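Local coordinates for protein NADH:ubiquinone oxidoreductase, Na translocating, C subunit (Parabacteroides distasonis, PDB 3LWX) that is the FMN-binding-domain fragment of the C subunit of a membrane-bound, sodium-translocating respiratory complex, at residues A[116-121]-A[125-130]; A[141-144]-A[148-151]. One frame throughout, in Å; residues are numbered along the deposited sequence. Where two conformers were deposited one is given.

Contact 1: A[116-121]-A[125-130]; sequences FSHQGE and LGAEIS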
loop_
_atom_site.group_PDB
_atom_site.type_symbol
_atom_site.label_atom_id
_atom_site.label_comp_id
_atom_site.label_asym_id
_atom_site.label_seq_id
_atom_site.Cartn_x
_atom_site.Cartn_y
_atom_site.Cartn_z
ATOM N N PHE A 116 -2.975 -4.632 -3.796
ATOM C CA PHE A 116 -2.388 -5.746 -3.065
ATOM C C PHE A 116 -1.792 -6.750 -4.038
ATOM O O PHE A 116 -2.403 -7.064 -5.064
ATOM C CB PHE A 116 -3.430 -6.436 -2.168
ATOM C CG PHE A 116 -4.093 -5.499 -1.191
ATOM C CD1 PHE A 116 -3.461 -5.120 -0.023
ATOM C CD2 PHE A 116 -5.335 -4.972 -1.453
ATOM C CE1 PHE A 116 -4.057 -4.245 0.864
ATOM C CE2 PHE A 116 -5.929 -4.087 -0.571
ATOM C CZ PHE A 116 -5.290 -3.733 0.576
ATOM N N SER A 117 -0.664 -7.314 -3.626
ATOM C CA SER A 117 0.081 -8.270 -4.407
ATOM C C SER A 117 0.502 -9.458 -3.550
ATOM O O SER A 117 0.469 -9.418 -2.320
ATOM C CB SER A 117 1.329 -7.628 -5.002
ATOM O OG SER A 117 0.996 -6.619 -5.939
ATOM N N HIS A 118 0.940 -10.518 -4.217
ATOM C CA HIS A 118 1.344 -11.730 -3.526
ATOM C C HIS A 118 2.270 -12.551 -4.402
ATOM O O HIS A 118 2.282 -12.435 -5.629
ATOM C CB HIS A 118 0.123 -12.575 -3.156
ATOM C CG HIS A 118 -0.659 -12.999 -4.350
ATOM N ND1 HIS A 118 -0.432 -14.193 -5.002
ATOM C CD2 HIS A 118 -1.577 -12.322 -5.087
ATOM C CE1 HIS A 118 -1.212 -14.244 -6.065
ATOM N NE2 HIS A 118 -1.910 -13.121 -6.148
ATOM N N GLN A 119 3.033 -13.403 -3.744
ATOM C CA GLN A 119 3.989 -14.279 -4.413
ATOM C C GLN A 119 3.383 -15.545 -4.974
ATOM O O GLN A 119 3.759 -15.981 -6.055
ATOM C CB GLN A 119 5.081 -14.658 -3.407
ATOM C CG GLN A 119 6.215 -15.570 -3.920
ATOM C CD GLN A 119 5.972 -17.094 -3.841
ATOM O OE1 GLN A 119 6.613 -17.854 -4.570
ATOM N NE2 GLN A 119 5.079 -17.540 -2.955
ATOM N N GLY A 120 2.483 -16.162 -4.220
ATOM C CA GLY A 120 1.976 -17.471 -4.603
ATOM C C GLY A 120 0.634 -17.868 -4.051
ATOM O O GLY A 120 0.390 -19.058 -3.823
ATOM N N GLU A 121 -0.248 -16.889 -3.852
ATOM C CA GLU A 121 -1.601 -17.222 -3.394
ATOM C C GLU A 121 -2.408 -17.866 -4.527
ATOM O O GLU A 121 -2.081 -17.734 -5.704
ATOM C CB GLU A 121 -2.313 -16.020 -2.777
ATOM C CG GLU A 121 -1.552 -15.387 -1.596
ATOM C CD GLU A 121 -1.306 -16.353 -0.458
ATOM O OE1 GLU A 121 -2.265 -16.632 0.304
ATOM O OE2 GLU A 121 -0.145 -16.803 -0.296
ATOM N N LEU A 125 -8.994 -17.874 -4.924
ATOM C CA LEU A 125 -9.076 -17.894 -3.469
ATOM C C LEU A 125 -8.200 -16.750 -2.967
ATOM O O LEU A 125 -8.519 -15.592 -3.232
ATOM C CB LEU A 125 -8.692 -19.280 -2.911
ATOM C CG LEU A 125 -9.560 -20.431 -3.429
ATOM C CD1 LEU A 125 -8.990 -21.748 -2.951
ATOM C CD2 LEU A 125 -10.981 -20.275 -2.953
ATOM N N GLY A 126 -7.088 -17.028 -2.297
ATOM C CA GLY A 126 -6.263 -15.938 -1.780
ATOM C C GLY A 126 -5.779 -14.936 -2.815
ATOM O O GLY A 126 -5.587 -13.770 -2.488
ATOM N N ALA A 127 -5.588 -15.369 -4.060
ATOM C CA ALA A 127 -5.108 -14.462 -5.102
ATOM C C ALA A 127 -6.106 -13.357 -5.451
ATOM O O ALA A 127 -5.738 -12.377 -6.099
ATOM C CB ALA A 127 -4.722 -15.242 -6.363
ATOM N N GLU A 128 -7.356 -13.503 -5.011
ATOM C CA GLU A 128 -8.382 -12.501 -5.287
ATOM C C GLU A 128 -8.108 -11.166 -4.608
ATOM O O GLU A 128 -8.736 -10.173 -4.967
ATOM C CB GLU A 128 -9.752 -13.033 -4.869
ATOM C CG GLU A 128 -10.250 -14.150 -5.757
ATOM C CD GLU A 128 -10.813 -13.616 -7.048
ATOM O OE1 GLU A 128 -11.917 -13.043 -7.015
ATOM O OE2 GLU A 128 -10.163 -13.747 -8.094
ATOM N N ILE A 129 -7.162 -11.114 -3.676
ATOM C CA ILE A 129 -6.816 -9.831 -3.067
ATOM C C ILE A 129 -6.268 -8.834 -4.087
ATOM O O ILE A 129 -6.290 -7.638 -3.848
ATOM C CB ILE A 129 -5.830 -9.949 -1.866
ATOM C CG1 ILE A 129 -4.447 -10.445 -2.312
ATOM C CG2 ILE A 129 -6.448 -10.826 -0.767
ATOM C CD1 ILE A 129 -3.414 -10.451 -1.209
ATOM N N SER A 130 -5.730 -9.338 -5.194
ATOM C CA SER A 130 -5.158 -8.489 -6.231
ATOM C C SER A 130 -6.175 -7.909 -7.205
ATOM O O SER A 130 -5.799 -7.182 -8.112
ATOM C CB SER A 130 -4.073 -9.244 -7.005
ATOM O OG SER A 130 -2.976 -9.541 -6.172
HETATM O O HOH W 1 -5.491 -5.211 -5.129
HETATM O O HOH W 2 -0.244 -10.165 -7.107
#

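Contact 2: A[141-144]-A[148-151]; sequences KKIF and EFKS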
loop_
_atom_site.group_PDB
_atom_site.type_symbol
_atom_site.label_atom_id
_atom_site.label_comp_id
_atom_site.label_asym_id
_atom_site.label_seq_id
_atom_site.Cartn_x
_atom_site.Cartn_y
_atom_site.Cartn_z
ATOM N N LYS A 141 -12.623 4.379 3.650
ATOM C CA LYS A 141 -12.463 3.883 5.012
ATOM C C LYS A 141 -11.353 4.680 5.702
ATOM O O LYS A 141 -10.482 5.237 5.039
ATOM C CB LYS A 141 -12.149 2.384 5.014
ATOM C CG LYS A 141 -13.145 1.502 4.267
ATOM C CD LYS A 141 -14.557 1.574 4.821
ATOM C CE LYS A 141 -15.486 0.553 4.114
ATOM N NZ LYS A 141 -15.797 0.871 2.688
ATOM N N LYS A 142 -11.408 4.732 7.027
ATOM C CA LYS A 142 -10.476 5.507 7.825
ATOM C C LYS A 142 -9.600 4.607 8.681
ATOM O O LYS A 142 -10.058 3.624 9.257
ATOM C CB LYS A 142 -11.222 6.529 8.695
ATOM C CG LYS A 142 -11.792 7.687 7.886
ATOM C CD LYS A 142 -12.537 8.681 8.749
ATOM C CE LYS A 142 -12.947 9.922 7.961
ATOM N NZ LYS A 142 -13.680 10.906 8.799
ATOM N N ILE A 143 -8.331 4.990 8.788
ATOM C CA ILE A 143 -7.316 4.291 9.573
ATOM C C ILE A 143 -7.416 4.589 11.065
ATOM O O ILE A 143 -7.069 3.752 11.911
ATOM C CB ILE A 143 -5.899 4.683 9.050
ATOM C CG1 ILE A 143 -5.707 4.122 7.641
ATOM C CG2 ILE A 143 -4.795 4.194 9.983
ATOM C CD1 ILE A 143 -4.478 4.647 6.904
ATOM N N PHE A 144 -7.846 5.806 11.383
ATOM C CA PHE A 144 -7.978 6.288 12.738
ATOM C C PHE A 144 -9.445 6.538 13.052
ATOM O O PHE A 144 -10.173 7.103 12.227
ATOM C CB PHE A 144 -7.229 7.616 12.935
ATOM C CG PHE A 144 -5.743 7.528 12.762
ATOM C CD1 PHE A 144 -5.173 7.613 11.503
ATOM C CD2 PHE A 144 -4.897 7.407 13.859
ATOM C CE1 PHE A 144 -3.794 7.554 11.338
ATOM C CE2 PHE A 144 -3.516 7.357 13.701
ATOM C CZ PHE A 144 -2.964 7.423 12.435
ATOM N N GLU A 148 -7.721 7.580 17.272
ATOM C CA GLU A 148 -7.130 6.324 17.718
ATOM C C GLU A 148 -6.792 5.441 16.516
ATOM O O GLU A 148 -7.663 5.119 15.711
ATOM C CB GLU A 148 -8.113 5.589 18.630
ATOM C CG GLU A 148 -7.578 4.307 19.234
ATOM C CD GLU A 148 -8.583 3.564 20.098
ATOM O OE1 GLU A 148 -9.735 4.040 20.260
ATOM O OE2 GLU A 148 -8.212 2.492 20.633
ATOM N N PHE A 149 -5.535 5.039 16.395
ATOM C CA PHE A 149 -5.115 4.140 15.324
ATOM C C PHE A 149 -5.795 2.783 15.454
ATOM O O PHE A 149 -5.658 2.116 16.489
ATOM C CB PHE A 149 -3.610 3.932 15.356
ATOM C CG PHE A 149 -3.123 2.944 14.337
ATOM C CD1 PHE A 149 -3.099 3.264 12.999
ATOM C CD2 PHE A 149 -2.672 1.695 14.721
ATOM C CE1 PHE A 149 -2.641 2.345 12.057
ATOM C CE2 PHE A 149 -2.213 0.783 13.793
ATOM C CZ PHE A 149 -2.204 1.097 12.469
ATOM N N LYS A 150 -6.530 2.371 14.423
ATOM C CA LYS A 150 -7.151 1.049 14.414
ATOM C C LYS A 150 -6.833 0.229 13.177
ATOM O O LYS A 150 -6.874 -0.996 13.223
ATOM C CB LYS A 150 -8.677 1.123 14.553
ATOM C CG LYS A 150 -9.135 1.674 15.918
ATOM C CD LYS A 150 -10.500 1.146 16.344
ATOM C CE LYS A 150 -10.984 1.787 17.640
ATOM N NZ LYS A 150 -12.229 1.140 18.150
ATOM N N SER A 151 -6.543 0.894 12.059
ATOM C CA SER A 151 -6.458 0.220 10.761
ATOM C C SER A 151 -7.873 -0.276 10.365
ATOM O O SER A 151 -8.856 -0.078 11.092
ATOM C CB SER A 151 -5.392 -0.878 10.708
ATOM O OG SER A 151 -5.153 -1.296 9.360
HETATM O O HOH W 3 -10.904 1.846 11.290
#

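Contact 1: A[116-121]-A[125-130]
Ile129 and Phe116 make the buried inner half of this contact. The methyl CD1 of Ile129 lies 4.1 Å from Phe116 CB, and the carbonyl Ile129 O comes to the edge of the Phe116 ring, near its plane, 3.5 Å from Phe116 CB; beside it a water accepts from Phe116 N and donates to Ile129 O. Beyond CB the phenyl group leads away from residues 125-130 to meet the rings of Phe134 and Phe138. The segments belong to the FMN-binding family region: strand 111-118, outermost in the large antiparallel sheet, runs out into a loop, and the chain returns as a 3-10 turn across the strand's end. Glu121 is buried as well; its CB packs 3.6 Å from Ala127 N, while its bent chain delivers the carboxylate to Thr176 OG1 and the backbone N of Leu94 and Trp95. The other half, His118, Ala127 and Ser130, is partly open to solvent. Ser130 OG donates to Phe116 O at 2.8 Å, tilted 34° from the carbonyl plane, and a water donates to Ser130 OG and accepts from His118 N. His118, with CG between backbone N and carbonyl carbon (chi1 60°), swings its imidazole toward the turn; His118 NE2 sits 3.5 Å from Ala127 CB, and His118 ND1 accepts from Glu121 N at 2.9 Å.

Contact 2: A[141-144]-A[148-151]
One carbonyl, Ile143 O, takes two backbone N-H groups from the facing segment. Lys150 N approaches Ile143 O almost head-on at 2.9 Å, with a C=O...N angle of 164°, whereas Ser151 N, also 2.9 Å from Ile143 O, uses a lone pair in the carbonyl plane. This double grip lies beside a short antiparallel hairpin in which Phe144 and Phe149 form a non-hydrogen-bonded pair; there Phe144 CA makes a CA-H...O contact of 3.2 Å with Glu148 O. On the side of the double grip away from the hairpin, a water donates to both Lys142 O and Ser151 O, bridging two carbonyl oxygens that cannot bond each other. Ser151 O also receives Gln164 NE2, and the extended Lys150 side chain gives its ammonium to Gly163 O. On the apolar side the two phenyl rings meet edge-to-face, the edge of Phe149 toward the face of Phe144, with planes at 66°. Because Phe149 CG is anti to its backbone N (chi1 176°), the ring also reaches Ile143; in the conformer given, Ile143 CG2 lies 3.5 Å from Phe149 CE1. Asn109 OD1 accepts from Phe144 N, tying the hairpin to the turn before strand 111-118, and helix 174-196 packs against both rings through Ser189, Val192 and Thr196.

Contact 1 closes before contact 2 opens, and helix 132-135 lies in the chain between them. Their centres are about 23 Å apart and their nearest atoms about 9 Å, so they do not touch, yet both lean on the same two elements. Strand 111-118, at the margin of the antiparallel sheet, carries residues 116-118 of contact 1 near its end, while residues 141 and 143 of contact 2 bond to the backbone around its start, at Ile111 and Asn109. Helix 174-196 meets contact 1 through Thr176, Val180 and Met183 and contact 2 through later residues. Two local chain reversals thus pack against different parts of one strand and one helix within the FMN-binding family region.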